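Local coordinates for uncharacterized protein lp_2664 (Lactobacillus plantarum WCFS1, PDB 2PJQ) that is of unknown function but is probably a metal-dependent phosphohydrolase of the HD-domain superfamily, at residues 107-112 with 163-168; 28-34 with 140-144; 15-20 with 61-65; 130-134 with 198-202; 150-154 with 173-177. All coordinates share one frame; numbering follows the deposited sequence.

Interaction 1 (107-112 with 163-168); sequences FSKSFN and MTREQY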
# COMPACT_ATOMS: atom_id res chain seq x y z
N PHE B 107 -19.40 -1.96 -7.14
CA PHE B 107 -19.37 -0.61 -7.70
C PHE B 107 -19.08 -0.74 -9.20
O PHE B 107 -19.60 0.04 -10.01
CB PHE B 107 -18.24 0.17 -7.02
CG PHE B 107 -18.06 1.56 -7.53
CD1 PHE B 107 -18.88 2.59 -7.09
CD2 PHE B 107 -17.02 1.86 -8.40
CE1 PHE B 107 -18.66 3.90 -7.50
CE2 PHE B 107 -16.79 3.17 -8.81
CZ PHE B 107 -17.61 4.19 -8.36
N SER B 108 -18.25 -1.71 -9.55
CA SER B 108 -17.88 -1.94 -10.95
C SER B 108 -19.15 -2.12 -11.78
O SER B 108 -19.23 -1.66 -12.92
CB SER B 108 -17.00 -3.19 -11.07
OG SER B 108 -17.62 -4.35 -10.55
N LYS B 109 -20.14 -2.78 -11.19
CA LYS B 109 -21.41 -3.03 -11.86
C LYS B 109 -22.23 -1.76 -12.04
O LYS B 109 -22.67 -1.46 -13.15
CB LYS B 109 -22.22 -4.07 -11.09
CG LYS B 109 -21.79 -5.51 -11.34
CD LYS B 109 -21.86 -5.84 -12.83
CE LYS B 109 -21.79 -7.34 -13.09
NZ LYS B 109 -23.04 -8.05 -12.68
N SER B 110 -22.42 -1.03 -10.95
CA SER B 110 -23.21 0.21 -10.95
C SER B 110 -23.07 1.04 -12.23
O SER B 110 -23.99 1.76 -12.61
CB SER B 110 -22.85 1.08 -9.74
OG SER B 110 -21.53 1.60 -9.84
N PHE B 111 -21.91 0.95 -12.88
CA PHE B 111 -21.69 1.69 -14.11
C PHE B 111 -22.73 1.28 -15.16
O PHE B 111 -23.29 2.13 -15.85
CB PHE B 111 -20.28 1.45 -14.66
CG PHE B 111 -19.19 1.97 -13.76
CD1 PHE B 111 -18.65 1.18 -12.76
CD2 PHE B 111 -18.70 3.27 -13.93
CE1 PHE B 111 -17.64 1.66 -11.93
CE2 PHE B 111 -17.70 3.76 -13.10
CZ PHE B 111 -17.16 2.96 -12.10
N ASN B 112 -22.99 -0.02 -15.25
CA ASN B 112 -23.98 -0.53 -16.21
C ASN B 112 -25.39 -0.06 -15.84
O ASN B 112 -26.38 -0.69 -16.23
CB ASN B 112 -23.93 -2.07 -16.26
CG ASN B 112 -22.55 -2.62 -16.59
OD1 ASN B 112 -21.87 -2.12 -17.49
ND2 ASN B 112 -22.13 -3.65 -15.86
N MSE B 163 -16.57 6.48 -16.38
CA MSE B 163 -16.14 5.09 -16.55
C MSE B 163 -17.25 4.11 -16.93
O MSE B 163 -18.43 4.38 -16.71
CB MSE B 163 -15.48 4.60 -15.27
CG MSE B 163 -14.29 5.42 -14.81
SE MSE B 163 -13.68 4.81 -13.08
CE MSE B 163 -12.55 3.37 -13.67
N THR B 164 -16.83 2.98 -17.48
CA THR B 164 -17.75 1.92 -17.89
C THR B 164 -17.24 0.57 -17.37
O THR B 164 -16.04 0.40 -17.14
CB THR B 164 -17.86 1.83 -19.43
OG1 THR B 164 -16.61 1.38 -19.97
CG2 THR B 164 -18.21 3.19 -20.01
N ARG B 165 -18.16 -0.38 -17.18
CA ARG B 165 -17.85 -1.72 -16.68
C ARG B 165 -16.45 -2.19 -17.05
O ARG B 165 -15.67 -2.62 -16.19
CB ARG B 165 -18.87 -2.74 -17.22
CG ARG B 165 -18.56 -4.21 -16.90
CD ARG B 165 -18.64 -4.52 -15.41
NE ARG B 165 -18.56 -5.96 -15.13
CZ ARG B 165 -18.57 -6.49 -13.91
NH1 ARG B 165 -18.67 -5.72 -12.84
NH2 ARG B 165 -18.50 -7.81 -13.76
N GLU B 166 -16.13 -2.12 -18.34
CA GLU B 166 -14.83 -2.54 -18.82
C GLU B 166 -13.74 -1.60 -18.33
O GLU B 166 -12.89 -2.00 -17.53
CB GLU B 166 -14.85 -2.58 -20.34
CG GLU B 166 -16.02 -3.36 -20.90
CD GLU B 166 -15.99 -3.47 -22.40
OE1 GLU B 166 -14.97 -3.96 -22.93
OE2 GLU B 166 -16.98 -3.08 -23.05
N GLN B 167 -13.76 -0.36 -18.81
CA GLN B 167 -12.75 0.61 -18.42
C GLN B 167 -12.24 0.37 -17.01
O GLN B 167 -11.06 0.12 -16.79
CB GLN B 167 -13.29 2.03 -18.53
CG GLN B 167 -13.71 2.44 -19.94
CD GLN B 167 -13.78 3.95 -20.11
OE1 GLN B 167 -14.38 4.45 -21.06
NE2 GLN B 167 -13.14 4.68 -19.19
N TYR B 168 -13.16 0.42 -16.05
CA TYR B 168 -12.82 0.24 -14.64
C TYR B 168 -12.10 -1.06 -14.30
O TYR B 168 -11.08 -1.05 -13.60
CB TYR B 168 -14.08 0.35 -13.77
CG TYR B 168 -13.83 0.11 -12.29
CD1 TYR B 168 -12.89 0.88 -11.59
CD2 TYR B 168 -14.50 -0.89 -11.60
CE1 TYR B 168 -12.62 0.65 -10.25
CE2 TYR B 168 -14.24 -1.13 -10.25
CZ TYR B 168 -13.30 -0.36 -9.58
OH TYR B 168 -13.04 -0.59 -8.25

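Interaction 2 (28-34 with 140-144); sequences SGHGRDH and RALYY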
# COMPACT_ATOMS: atom_id res chain seq x y z
N SER B 28 -3.54 -9.76 -1.42
CA SER B 28 -4.06 -8.66 -2.23
C SER B 28 -4.90 -7.73 -1.37
O SER B 28 -5.32 -6.66 -1.82
CB SER B 28 -4.91 -9.18 -3.39
OG SER B 28 -6.10 -9.78 -2.90
N GLY B 29 -5.14 -8.15 -0.13
CA GLY B 29 -5.93 -7.35 0.78
C GLY B 29 -7.35 -7.89 0.84
O GLY B 29 -8.33 -7.14 0.94
N HIS B 30 -7.47 -9.20 0.76
CA HIS B 30 -8.79 -9.82 0.78
C HIS B 30 -8.69 -11.18 1.46
O HIS B 30 -9.39 -12.13 1.11
CB HIS B 30 -9.30 -9.98 -0.66
CG HIS B 30 -9.34 -8.69 -1.42
ND1 HIS B 30 -10.47 -7.89 -1.48
CD2 HIS B 30 -8.38 -8.04 -2.12
CE1 HIS B 30 -10.19 -6.80 -2.17
NE2 HIS B 30 -8.94 -6.87 -2.57
N GLY B 31 -7.81 -11.25 2.45
CA GLY B 31 -7.60 -12.49 3.19
C GLY B 31 -8.51 -12.56 4.39
O GLY B 31 -9.49 -11.83 4.47
N ARG B 32 -8.17 -13.43 5.33
CA ARG B 32 -8.97 -13.66 6.51
C ARG B 32 -9.34 -12.47 7.40
O ARG B 32 -10.45 -12.44 7.93
CB ARG B 32 -8.34 -14.80 7.32
CG ARG B 32 -8.56 -16.16 6.64
CD ARG B 32 -7.38 -17.11 6.79
NE ARG B 32 -7.69 -18.36 7.49
CZ ARG B 32 -8.15 -18.45 8.74
NH1 ARG B 32 -8.37 -17.35 9.47
NH2 ARG B 32 -8.36 -19.64 9.27
N ASP B 33 -8.46 -11.48 7.57
CA ASP B 33 -8.81 -10.32 8.40
C ASP B 33 -9.95 -9.52 7.74
O ASP B 33 -10.96 -9.21 8.39
CB ASP B 33 -7.58 -9.43 8.61
CG ASP B 33 -6.51 -10.11 9.47
OD1 ASP B 33 -6.80 -10.40 10.64
OD2 ASP B 33 -5.38 -10.36 8.98
N HIS B 34 -9.76 -9.20 6.46
CA HIS B 34 -10.76 -8.49 5.65
C HIS B 34 -12.09 -9.20 5.85
O HIS B 34 -13.05 -8.62 6.35
CB HIS B 34 -10.36 -8.54 4.17
CG HIS B 34 -11.45 -8.13 3.21
ND1 HIS B 34 -11.94 -6.84 3.13
CD2 HIS B 34 -12.08 -8.83 2.24
CE1 HIS B 34 -12.82 -6.77 2.15
NE2 HIS B 34 -12.92 -7.96 1.59
N ARG B 140 -5.32 -0.96 2.52
CA ARG B 140 -5.73 -1.98 1.56
C ARG B 140 -5.67 -1.51 0.11
O ARG B 140 -5.30 -2.27 -0.78
CB ARG B 140 -7.14 -2.45 1.84
CG ARG B 140 -7.31 -3.20 3.13
CD ARG B 140 -8.74 -3.62 3.18
NE ARG B 140 -9.00 -4.40 1.99
CZ ARG B 140 -10.17 -4.48 1.38
NH1 ARG B 140 -11.22 -3.80 1.85
NH2 ARG B 140 -10.28 -5.23 0.29
N ALA B 141 -6.07 -0.27 -0.11
CA ALA B 141 -6.05 0.31 -1.44
C ALA B 141 -4.64 0.20 -2.00
O ALA B 141 -4.40 -0.54 -2.94
CB ALA B 141 -6.46 1.77 -1.37
N LEU B 142 -3.69 0.91 -1.41
CA LEU B 142 -2.33 0.84 -1.92
C LEU B 142 -1.68 -0.54 -1.81
O LEU B 142 -0.81 -0.90 -2.61
CB LEU B 142 -1.44 1.90 -1.25
CG LEU B 142 -1.66 3.25 -1.93
CD1 LEU B 142 -2.85 3.98 -1.30
CD2 LEU B 142 -0.39 4.05 -1.82
N TYR B 143 -2.09 -1.30 -0.80
CA TYR B 143 -1.52 -2.63 -0.61
C TYR B 143 -1.87 -3.50 -1.81
O TYR B 143 -1.16 -4.46 -2.13
CB TYR B 143 -2.07 -3.24 0.67
CG TYR B 143 -1.61 -4.63 0.93
CD1 TYR B 143 -2.24 -5.72 0.32
CD2 TYR B 143 -0.56 -4.88 1.81
CE1 TYR B 143 -1.84 -7.03 0.59
CE2 TYR B 143 -0.15 -6.18 2.08
CZ TYR B 143 -0.79 -7.25 1.48
OH TYR B 143 -0.40 -8.53 1.79
N TYR B 144 -2.97 -3.16 -2.47
CA TYR B 144 -3.41 -3.87 -3.65
C TYR B 144 -2.56 -3.45 -4.86
O TYR B 144 -2.19 -4.28 -5.70
CB TYR B 144 -4.87 -3.55 -3.93
CG TYR B 144 -5.39 -4.18 -5.20
CD1 TYR B 144 -5.59 -5.56 -5.29
CD2 TYR B 144 -5.64 -3.41 -6.32
CE1 TYR B 144 -6.04 -6.12 -6.46
CE2 TYR B 144 -6.08 -3.96 -7.48
CZ TYR B 144 -6.28 -5.31 -7.56
OH TYR B 144 -6.71 -5.85 -8.74

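Interaction 3 (15-20 with 61-65); sequences IQTYAL and WLHDV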
# COMPACT_ATOMS: atom_id res chain seq x y z
N ILE B 15 -19.95 -22.52 4.70
CA ILE B 15 -19.62 -21.44 3.79
C ILE B 15 -18.46 -20.63 4.32
O ILE B 15 -17.60 -20.17 3.54
CB ILE B 15 -20.83 -20.48 3.60
CG1 ILE B 15 -21.97 -21.23 2.92
CG2 ILE B 15 -20.43 -19.26 2.78
CD1 ILE B 15 -23.24 -20.48 2.93
N GLN B 16 -18.44 -20.43 5.64
CA GLN B 16 -17.36 -19.67 6.28
C GLN B 16 -16.08 -20.44 6.03
O GLN B 16 -15.08 -19.88 5.53
CB GLN B 16 -17.59 -19.57 7.79
CG GLN B 16 -16.56 -18.70 8.50
CD GLN B 16 -16.63 -18.80 10.03
OE1 GLN B 16 -17.72 -18.86 10.62
NE2 GLN B 16 -15.47 -18.80 10.66
N THR B 17 -16.14 -21.73 6.35
CA THR B 17 -15.01 -22.60 6.17
C THR B 17 -14.59 -22.53 4.73
O THR B 17 -13.41 -22.35 4.44
CB THR B 17 -15.33 -24.06 6.48
OG1 THR B 17 -15.89 -24.16 7.78
CG2 THR B 17 -14.08 -24.91 6.43
N TYR B 18 -15.54 -22.68 3.82
CA TYR B 18 -15.20 -22.63 2.42
C TYR B 18 -14.48 -21.33 2.04
O TYR B 18 -13.41 -21.34 1.42
CB TYR B 18 -16.45 -22.78 1.56
CG TYR B 18 -16.13 -22.90 0.10
CD1 TYR B 18 -15.51 -24.05 -0.41
CD2 TYR B 18 -16.38 -21.84 -0.77
CE1 TYR B 18 -15.14 -24.14 -1.74
CE2 TYR B 18 -16.01 -21.92 -2.11
CZ TYR B 18 -15.39 -23.07 -2.58
OH TYR B 18 -15.00 -23.11 -3.89
N ALA B 19 -15.08 -20.21 2.43
CA ALA B 19 -14.54 -18.89 2.14
C ALA B 19 -13.10 -18.74 2.60
O ALA B 19 -12.20 -18.50 1.79
CB ALA B 19 -15.40 -17.84 2.78
N LEU B 20 -12.87 -18.86 3.91
CA LEU B 20 -11.52 -18.72 4.45
C LEU B 20 -10.48 -19.63 3.77
O LEU B 20 -9.33 -19.23 3.60
CB LEU B 20 -11.54 -18.96 5.97
CG LEU B 20 -12.42 -17.99 6.76
CD1 LEU B 20 -12.62 -18.51 8.15
CD2 LEU B 20 -11.80 -16.62 6.79
N TRP B 61 -19.53 -13.60 3.28
CA TRP B 61 -18.40 -14.52 3.24
C TRP B 61 -17.97 -14.81 1.82
O TRP B 61 -16.78 -14.86 1.52
CB TRP B 61 -18.75 -15.85 3.91
CG TRP B 61 -18.81 -15.86 5.41
CD1 TRP B 61 -19.90 -16.15 6.18
CD2 TRP B 61 -17.74 -15.59 6.30
NE1 TRP B 61 -19.57 -16.09 7.52
CE2 TRP B 61 -18.25 -15.75 7.62
CE3 TRP B 61 -16.39 -15.24 6.13
CZ2 TRP B 61 -17.45 -15.56 8.76
CZ3 TRP B 61 -15.60 -15.06 7.26
CH2 TRP B 61 -16.14 -15.22 8.56
N LEU B 62 -18.96 -15.00 0.96
CA LEU B 62 -18.71 -15.38 -0.43
C LEU B 62 -18.50 -14.35 -1.53
O LEU B 62 -18.27 -14.73 -2.67
CB LEU B 62 -19.80 -16.37 -0.86
CG LEU B 62 -19.97 -17.65 -0.02
CD1 LEU B 62 -21.27 -18.35 -0.42
CD2 LEU B 62 -18.79 -18.59 -0.20
N HIS B 63 -18.57 -13.05 -1.25
CA HIS B 63 -18.39 -12.09 -2.34
C HIS B 63 -17.02 -12.11 -3.03
O HIS B 63 -16.94 -12.11 -4.25
CB HIS B 63 -18.63 -10.66 -1.90
CG HIS B 63 -18.13 -9.66 -2.90
ND1 HIS B 63 -17.24 -8.66 -2.58
CD2 HIS B 63 -18.33 -9.57 -4.24
CE1 HIS B 63 -16.90 -8.01 -3.68
NE2 HIS B 63 -17.55 -8.54 -4.70
N ASP B 64 -15.95 -12.10 -2.25
CA ASP B 64 -14.62 -12.08 -2.83
C ASP B 64 -14.19 -13.38 -3.48
O ASP B 64 -13.37 -13.39 -4.37
CB ASP B 64 -13.58 -11.72 -1.76
CG ASP B 64 -13.64 -10.27 -1.37
OD1 ASP B 64 -13.96 -9.42 -2.24
OD2 ASP B 64 -13.34 -9.96 -0.20
N VAL B 65 -14.74 -14.50 -3.02
CA VAL B 65 -14.36 -15.82 -3.54
C VAL B 65 -14.55 -15.91 -4.99
O VAL B 65 -13.89 -16.73 -5.69
CB VAL B 65 -15.24 -16.89 -2.91
CG1 VAL B 65 -15.30 -18.13 -3.77
CG2 VAL B 65 -14.70 -17.23 -1.54

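Interaction 4 (130-134 with 198-202); sequences LDAIG and LAAHR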
# COMPACT_ATOMS: atom_id res chain seq x y z
N LEU B 130 -17.55 -0.37 3.65
CA LEU B 130 -17.16 0.20 4.94
C LEU B 130 -15.74 -0.16 5.33
O LEU B 130 -15.14 0.52 6.15
CB LEU B 130 -18.13 -0.24 6.03
CG LEU B 130 -19.27 0.75 6.25
CD1 LEU B 130 -20.15 0.23 7.33
CD2 LEU B 130 -18.70 2.11 6.64
N ASP B 131 -15.22 -1.23 4.73
CA ASP B 131 -13.87 -1.70 4.99
C ASP B 131 -12.92 -1.31 3.86
O ASP B 131 -11.80 -1.82 3.79
CB ASP B 131 -13.85 -3.22 5.13
CG ASP B 131 -12.63 -3.71 5.87
OD1 ASP B 131 -12.48 -3.36 7.07
OD2 ASP B 131 -11.80 -4.45 5.27
N ALA B 132 -13.37 -0.43 2.98
CA ALA B 132 -12.54 0.01 1.87
C ALA B 132 -12.37 1.52 1.93
O ALA B 132 -12.14 2.18 0.91
CB ALA B 132 -13.17 -0.40 0.53
N ILE B 133 -12.49 2.06 3.13
CA ILE B 133 -12.34 3.49 3.34
C ILE B 133 -11.75 3.62 4.71
O ILE B 133 -11.55 2.61 5.39
CB ILE B 133 -13.70 4.25 3.27
CG1 ILE B 133 -14.64 3.77 4.39
CG2 ILE B 133 -14.33 4.05 1.88
CD1 ILE B 133 -16.03 4.44 4.37
N GLY B 134 -11.50 4.84 5.16
CA GLY B 134 -10.89 4.99 6.46
C GLY B 134 -9.44 4.57 6.27
O GLY B 134 -9.03 4.22 5.17
N LEU B 198 -21.16 5.62 10.34
CA LEU B 198 -19.83 5.07 10.45
C LEU B 198 -18.95 5.53 9.30
O LEU B 198 -17.78 5.86 9.48
CB LEU B 198 -19.92 3.55 10.47
CG LEU B 198 -18.69 2.91 11.09
CD1 LEU B 198 -18.40 3.63 12.39
CD2 LEU B 198 -18.94 1.42 11.32
N ALA B 199 -19.53 5.55 8.11
CA ALA B 199 -18.82 5.98 6.92
C ALA B 199 -18.48 7.46 7.04
O ALA B 199 -17.72 8.00 6.24
CB ALA B 199 -19.68 5.75 5.69
N ALA B 200 -19.04 8.11 8.06
CA ALA B 200 -18.81 9.53 8.30
C ALA B 200 -17.48 9.83 8.99
O ALA B 200 -16.91 10.90 8.77
CB ALA B 200 -19.96 10.11 9.11
N HIS B 201 -16.99 8.93 9.84
CA HIS B 201 -15.71 9.18 10.49
C HIS B 201 -14.62 8.37 9.80
O HIS B 201 -13.65 7.93 10.42
CB HIS B 201 -15.73 8.83 11.98
CG HIS B 201 -14.54 9.36 12.73
ND1 HIS B 201 -13.28 9.43 12.18
CD2 HIS B 201 -14.42 9.83 13.99
CE1 HIS B 201 -12.43 9.93 13.06
NE2 HIS B 201 -13.10 10.18 14.18
N ARG B 202 -14.78 8.16 8.50
CA ARG B 202 -13.81 7.38 7.78
C ARG B 202 -13.43 8.03 6.45
O ARG B 202 -12.76 7.42 5.64
CB ARG B 202 -14.34 5.96 7.57
CG ARG B 202 -14.59 5.24 8.88
CD ARG B 202 -14.89 3.77 8.69
NE ARG B 202 -14.75 3.05 9.95
CZ ARG B 202 -14.86 1.73 10.09
NH1 ARG B 202 -15.11 0.98 9.03
NH2 ARG B 202 -14.67 1.16 11.27

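Interaction 5 (150-154 with 173-177); sequences EKIYD and GTAIN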
# COMPACT_ATOMS: atom_id res chain seq x y z
N GLU B 150 0.41 -1.78 -10.03
CA GLU B 150 -0.24 -0.56 -10.50
C GLU B 150 0.62 0.66 -10.21
O GLU B 150 1.57 0.59 -9.44
CB GLU B 150 -1.57 -0.42 -9.78
CG GLU B 150 -2.71 0.19 -10.55
CD GLU B 150 -3.95 0.24 -9.69
OE1 GLU B 150 -3.97 1.06 -8.74
OE2 GLU B 150 -4.89 -0.54 -9.95
N LYS B 151 0.28 1.79 -10.82
CA LYS B 151 1.01 3.03 -10.61
C LYS B 151 0.37 3.83 -9.45
O LYS B 151 -0.86 3.89 -9.32
CB LYS B 151 0.98 3.85 -11.89
CG LYS B 151 1.95 5.00 -11.96
CD LYS B 151 1.83 5.71 -13.30
CE LYS B 151 2.11 4.75 -14.46
NZ LYS B 151 1.75 5.36 -15.77
N ILE B 152 1.19 4.45 -8.61
CA ILE B 152 0.64 5.18 -7.47
C ILE B 152 0.01 6.51 -7.82
O ILE B 152 -1.03 6.87 -7.26
CB ILE B 152 1.70 5.44 -6.38
CG1 ILE B 152 2.45 4.15 -6.04
CG2 ILE B 152 1.02 5.95 -5.10
CD1 ILE B 152 3.63 4.35 -5.11
N TYR B 153 0.62 7.24 -8.74
CA TYR B 153 0.14 8.56 -9.13
C TYR B 153 0.80 9.00 -10.42
O TYR B 153 1.88 8.52 -10.75
CB TYR B 153 0.47 9.54 -8.01
CG TYR B 153 0.03 10.96 -8.26
CD1 TYR B 153 -1.31 11.28 -8.43
CD2 TYR B 153 0.97 12.00 -8.28
CE1 TYR B 153 -1.72 12.59 -8.60
CE2 TYR B 153 0.57 13.31 -8.45
CZ TYR B 153 -0.78 13.61 -8.61
OH TYR B 153 -1.18 14.92 -8.76
N ASP B 154 0.17 9.93 -11.13
CA ASP B 154 0.71 10.44 -12.40
C ASP B 154 -0.02 11.75 -12.68
O ASP B 154 -1.06 11.75 -13.32
CB ASP B 154 0.43 9.43 -13.53
CG ASP B 154 1.34 9.61 -14.75
OD1 ASP B 154 1.62 10.77 -15.14
OD2 ASP B 154 1.77 8.59 -15.33
N GLY B 173 -5.93 2.24 -13.51
CA GLY B 173 -5.73 3.66 -13.24
C GLY B 173 -4.61 3.81 -12.25
O GLY B 173 -3.84 2.88 -12.04
N THR B 174 -4.49 4.98 -11.64
CA THR B 174 -3.44 5.17 -10.64
C THR B 174 -4.06 4.95 -9.26
O THR B 174 -5.28 5.07 -9.09
CB THR B 174 -2.83 6.58 -10.72
OG1 THR B 174 -3.78 7.53 -10.23
CG2 THR B 174 -2.48 6.91 -12.15
N ALA B 175 -3.23 4.63 -8.29
CA ALA B 175 -3.72 4.38 -6.94
C ALA B 175 -4.48 5.57 -6.39
O ALA B 175 -5.56 5.41 -5.83
CB ALA B 175 -2.56 4.05 -6.05
N ILE B 176 -3.91 6.76 -6.53
CA ILE B 176 -4.57 7.94 -6.02
C ILE B 176 -5.91 8.13 -6.72
O ILE B 176 -6.92 8.37 -6.05
CB ILE B 176 -3.71 9.22 -6.24
CG1 ILE B 176 -2.42 9.14 -5.41
CG2 ILE B 176 -4.50 10.46 -5.84
CD1 ILE B 176 -2.63 9.29 -3.91
N ASN B 177 -5.94 8.02 -8.04
CA ASN B 177 -7.18 8.20 -8.79
C ASN B 177 -8.33 7.33 -8.27
O ASN B 177 -9.51 7.66 -8.47
CB ASN B 177 -6.96 7.90 -10.28
CG ASN B 177 -6.10 8.95 -10.98
OD1 ASN B 177 -5.96 10.09 -10.52
ND2 ASN B 177 -5.54 8.57 -12.12

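Interaction 1 (107-112 with 163-168)
Atom NH1 of Arg165 is lodged among side chains of the short helix 107-110: Ser108 OG lies 2.9 Å from NH1 at the edge of the guanidinium, an approach too poorly angled to count as a hydrogen bond, while Lys109 lays its methylenes over one face. CE of Lys109 sits 3.4 Å from CZ of Arg165. The arginine arrives by leaving its backbone with CG opposite the amide N (chi1 173°) and bending once, at chi2 66°, which brings the flat end to Ser108 and Lys109. Lysine suits its place because its aliphatic part covers the guanidinium while NZ is drawn off to the carbonyl O of Asp103; this probably eases the proximity of two like charges. Farther back along the arginine, OD1 of Asn112 touches CB of Arg165 at 3.1 Å. Beneath this polar edge the contact turns apolar. The Phe111 ring packs its CE2 against CB of Met163, a selenomethionine, whose SE stands 5.1 Å from the ring centroid in an oblique Met-aromatic contact. Against Tyr168, the rings are inclined by 29° but slid so far apart that they barely overlap, with CE1 of Phe111 4.1 Å from CD2 of Tyr168. Small Ser108 lets that tyrosine come near: its CB meets the ring edge, 3.4 Å from CD2. Tyr168 and Phe107 both continue onto Lys182 of helix 175-183. A short, weakly bonded helix and the start of helix 165-170, meeting with their flanking loops through aromatic rings beside a charged arginine, fit the all-helical bundle of an HD-domain protein.

Interaction 2 (28-34 with 140-144)
The guanidinium of Arg140 meets three groups of segment 28-34, each from a different direction. Gly29 O lies near its plane, at the edge formed by NE and NH2, and takes a weak hydrogen bond from each: 3.0 Å from NE and 2.8 Å from NH2, both well bent. A kink at chi3 (58°) turns this edge toward the carbonyl. The His30 ring stands almost perpendicular to the guanidinium, 88° between planes, so that NH2 comes over its face. His34 is inclined by 43° and sets ND1 over one guanidinium face, 3.4 Å from CZ of Arg140; this ND1 is hydrogen-bonded to Asp131 rather than to the arginine, whose NH1 bonds Asp131 O and also pairs with the Asp131 carboxylate. Glycine is called for at 29 by its positive phi, and it keeps the backbone close to the Tyr143 ring, whose CE1 lies 3.6 Å from Gly29 N. Tyr144 turns its edge to Ser28 O, 3.7 Å from CD1. The loop before helix 32-49 is thus held against helix 134-148, which also packs on helix 175-183 through Ala141 and Leu142 and reaches the second subunit through Tyr143.

Interaction 3 (15-20 with 61-65)
Trp61 is a knob set into a hole made by Ile15, Gln16, Ala19 and Leu20 of helix 9-22. Its CG lies opposite the carbonyl carbon (chi1 -75°), which brings the indole alongside Gln16. That glutamine points the same way, its amide plane only 13° from the ring plane, and rests CG over the six-membered ring, 3.5 Å from the centroid, as a CH-pi contact. A glutamine suits this partly exposed border because its methylenes cover the aromatic face while its flat amide lies nearly parallel to the ring. Leu20 CD2 touches the far edge at Trp61 CZ3, 4.1 Å away, and Ala19 is small enough for its CB to come 3.5 Å from Trp61 O. With the indole cut back to an alanine, Gln16 and Leu20 would probably lose the surface on which they pack, and the hole would be left unfilled. Next in sequence, Leu62 spreads its branches round CG2 of Ile15, with CG 3.3 Å from it, and sends CD2 to the edge of the Tyr18 ring, 4.1 Å from CD2 of that tyrosine. His63 and Asp64, which follow, face elsewhere, Asp64 OD2 accepting a weak hydrogen bond from His34. Val65 completes the apolar face: CG2 lies 4.0 Å from Ala19 CA, and CG1 meets Tyr18 CE2 obliquely. Helix 9-22 therefore backs the segment whose His-Asp pair fits the signature of the HD domain, in which such a pair, with a further histidine and aspartate, usually holds metal; here none is bound to it.

Interaction 4 (130-134 with 198-202)
Leu130 meets segment 198-202 through both its methyl end and its carbonyl. CD2 nestles against Ala199, 3.8 Å from the backbone N and 3.9 Å from CB, and grazes Leu198 CB; alanine leaves room for the branched leucine. Leu130 O is the acceptor for Arg202 NH1 at 2.9 Å. The bond is bent at the hydrogen (130°) and the donor stands 39° above the carbonyl plane, although the oxygen itself lies near the plane of the guanidinium. Arg202 spans this distance by running straight from CG to NE, and Leu198 places CG over the centre of its guanidinium face. Farther along, Ile133 crosses the arginine stem at about a right angle: CG1 is 3.9 Å from Arg202 CB, and CD1 reaches Ala199 CB at 4.1 Å, so it touches both the alanine and the stem. Gly134 closes the turn with a positive phi of 74°, favourable for glycine, and a side chain there would crowd Arg202 CB. The bare backbone allows Gly134 N to come within 2.9 Å of Arg202 O. The other end of Arg202, NH2, forms a salt bridge with Asp220 of the second subunit. A buried arginine with an apolar stem, a carbonyl at NH1 and a carboxylate at NH2 suggests that its charge is probably met in good part by that aspartate of the second subunit, while the loop carbonyl probably fixes the rotation of the guanidinium.

Interaction 5 (150-154 with 173-177)
Thr174 occupies the N-cap of helix 175-183, and loop 150-154 runs past it to supply acceptors for the first amides of that helix. Ala175 N donates to Lys151 O at 2.7 Å, and Ile176 N to Ile152 O at 3.0 Å. Thr174 OG1 also receives Asn177 N, the capping bond proper, although the exact place of this oxygen is doubtful. Helix starts have amides lacking acceptors in their own helix, and here two successive loop carbonyls serve them. Small Ala175 lets Ile152 O approach its CB, while Ile176 CB meets Tyr153 CD1 at 3.8 Å; Tyr153 has its CG opposite the backbone N (chi1 180°), which turns the ring onto Ile176, and it continues edge-to-face onto Trp217 of helix 204-219. Lys151 NZ and Asp154 OD2 form a salt bridge within the loop. Glu150 lays CG 3.3 Å from Gly173 O, and its carboxylate near the helix start may be favoured by the helix dipole. Were this glutamate shortened to an alanine, Gly173 O is likely to be less covered and Ser145 OG left without its weak bond to OE1. The neighbouring carbonyl, Glu150 O, accepts from Tyr143 OH of the second subunit.

Interactions 3 and 4 are buried, the other three only partly so. Interaction 3 is mostly apolar and CH-pi packing, whereas interaction 4 buries an arginine that needs polar partners. Interaction 2 touches both, through His34 with Asp64 and with Asp131, so His34, one of the residues fitting the HD signature, lies where these contacts meet. Interactions 2 and 5 adjoin through Leu142, which packs on Ile152 and Ala175. Interactions 2, 4 and 5 all reach the second subunit; interactions 1 and 3 do not. Interaction 5 lies about 19 Å, centre to centre, from the middle of the chain and relies on backbone bonds at a helix start, while interaction 1 joins short helical segments by rings beside a charged arginine.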